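Local coordinates for periplasmic solute binding protein (Candidatus liberibacter, PDB 4CL2) that binds manganese and zinc ions in the periplasm and probably delivers them for uptake into the cell, at residues 23-28 and 134-139. Residues are numbered along the deposited sequence; the frame is centred on the assembly and turned at random.
Sequences KDLVTV and KKYELN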
# COMPACT_ATOMS: atom_id res chain seq x y z
N LYS A 23 -7.42 12.78 13.81
CA LYS A 23 -6.93 12.97 15.17
C LYS A 23 -8.00 12.90 16.22
O LYS A 23 -8.14 13.81 17.04
CB LYS A 23 -6.22 14.27 15.30
CG LYS A 23 -5.02 14.33 14.44
CD LYS A 23 -4.36 15.66 14.68
CE LYS A 23 -2.87 15.55 14.44
NZ LYS A 23 -2.21 16.55 15.32
N ASP A 24 -8.75 11.85 16.21
CA ASP A 24 -9.78 11.74 17.33
C ASP A 24 -11.03 12.63 17.24
O ASP A 24 -11.91 12.51 18.14
CB ASP A 24 -9.18 11.87 18.74
CG ASP A 24 -8.08 10.84 19.03
OD1 ASP A 24 -8.17 9.67 18.59
OD2 ASP A 24 -7.13 11.21 19.73
N LEU A 25 -11.20 13.39 16.15
CA LEU A 25 -12.48 14.01 15.89
C LEU A 25 -13.57 13.03 15.56
O LEU A 25 -14.72 13.31 15.76
CB LEU A 25 -12.37 15.03 14.76
CG LEU A 25 -11.43 16.19 15.14
CD1 LEU A 25 -11.10 16.91 13.84
CD2 LEU A 25 -12.04 17.13 16.16
N VAL A 26 -13.17 11.90 15.00
CA VAL A 26 -14.02 10.74 14.73
C VAL A 26 -13.33 9.50 15.28
O VAL A 26 -12.12 9.50 15.53
CB VAL A 26 -14.33 10.54 13.23
CG1 VAL A 26 -14.92 11.79 12.64
CG2 VAL A 26 -13.11 10.04 12.46
N THR A 27 -14.13 8.45 15.49
CA THR A 27 -13.59 7.15 15.83
C THR A 27 -13.19 6.41 14.59
O THR A 27 -14.01 6.21 13.73
CB THR A 27 -14.64 6.35 16.62
OG1 THR A 27 -14.96 7.10 17.80
CG2 THR A 27 -14.11 4.98 17.02
N VAL A 28 -11.90 6.05 14.45
CA VAL A 28 -11.43 5.37 13.27
C VAL A 28 -11.30 3.88 13.64
O VAL A 28 -10.63 3.50 14.63
CB VAL A 28 -10.08 5.95 12.81
CG1 VAL A 28 -9.49 5.10 11.71
CG2 VAL A 28 -10.28 7.38 12.32
N LYS A 134 -12.11 22.94 9.15
CA LYS A 134 -10.83 23.66 9.33
C LYS A 134 -9.77 22.80 9.99
O LYS A 134 -8.55 22.89 9.67
CB LYS A 134 -11.05 24.95 10.13
CG LYS A 134 -11.93 25.92 9.34
CD LYS A 134 -12.66 26.98 10.18
CE LYS A 134 -13.75 27.67 9.33
NZ LYS A 134 -14.80 28.29 10.16
N LYS A 135 -10.21 21.92 10.85
CA LYS A 135 -9.33 20.95 11.49
C LYS A 135 -8.85 19.85 10.56
O LYS A 135 -7.67 19.56 10.52
CB LYS A 135 -10.03 20.34 12.73
CG LYS A 135 -10.35 21.38 13.79
CD LYS A 135 -10.91 20.71 15.06
CE LYS A 135 -11.08 21.78 16.14
NZ LYS A 135 -11.40 21.22 17.48
N TYR A 136 -9.73 19.28 9.75
CA TYR A 136 -9.29 18.29 8.78
C TYR A 136 -8.33 18.93 7.78
O TYR A 136 -7.39 18.29 7.34
CB TYR A 136 -10.47 17.65 8.04
CG TYR A 136 -11.42 16.91 8.94
CD1 TYR A 136 -10.96 15.88 9.77
CD2 TYR A 136 -12.76 17.20 8.96
CE1 TYR A 136 -11.84 15.21 10.62
CE2 TYR A 136 -13.62 16.49 9.77
CZ TYR A 136 -13.14 15.51 10.59
OH TYR A 136 -13.97 14.82 11.48
N GLU A 137 -8.58 20.19 7.44
CA GLU A 137 -7.74 20.92 6.46
C GLU A 137 -6.32 21.05 7.01
O GLU A 137 -5.33 20.73 6.33
CB GLU A 137 -8.35 22.27 6.10
CG GLU A 137 -7.74 22.92 4.84
CD GLU A 137 -8.34 22.34 3.56
OE1 GLU A 137 -9.53 22.66 3.28
OE2 GLU A 137 -7.63 21.59 2.88
N LEU A 138 -6.22 21.54 8.24
CA LEU A 138 -4.91 21.71 8.86
C LEU A 138 -4.21 20.38 9.02
O LEU A 138 -3.01 20.20 8.69
CB LEU A 138 -5.05 22.47 10.18
CG LEU A 138 -3.80 22.32 11.09
CD1 LEU A 138 -2.74 23.21 10.53
CD2 LEU A 138 -4.18 22.71 12.52
N ASN A 139 -4.95 19.38 9.52
CA ASN A 139 -4.36 18.08 9.80
C ASN A 139 -3.85 17.39 8.55
O ASN A 139 -2.78 16.76 8.57
CB ASN A 139 -5.35 17.14 10.51
CG ASN A 139 -5.76 17.63 11.89
OD1 ASN A 139 -5.11 18.50 12.49
ND2 ASN A 139 -6.86 17.05 12.44
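Leu25 packs against Tyr136 and Lys135 in a mainly apolar contact, where the turn between helix 12-22 and the edge strand 27-30 meets the start of the long helix 133-158. Leu25 and Tyr136 reach toward each other tip to tip. With CG of Leu25 anti to its carbonyl carbon (chi1 -63°), the branched end offers one methyl to each neighbour: CD1 lies 3.7 Å from CE1 of Tyr136, oblique to the ring, and CD2 3.9 Å from CD of Lys135. The extended Lys135 crosses Leu25 at about a right angle; lysine suits this exposed border because its methylenes cover the leucine while the amine continues outward. Val26 adds a small branched surface, its CG1 3.4 Å from OH of Tyr136. Tyrosine suits this buried place: its ring is apolar, and its one polar side-chain atom, OH, is hydrogen-bonded to Asp129. Cluster A-I (family 9) metal-binding proteins have two lobes joined by a long, rather rigid helix, a role that helix 133-158 fits; here its first turns pack against the lobe carrying the four-stranded parallel sheet, away from the metal site. Lys23, the first residue past helix 12-22 to leave helical geometry, lays its extended aliphatic chain against the Asn139 amide, CD 3.6 Å from ND2. ND2 of the buried Asn139 instead gives its hydrogen bond to O of Ile21, asparagine supplying an N-H for this helix-end carbonyl.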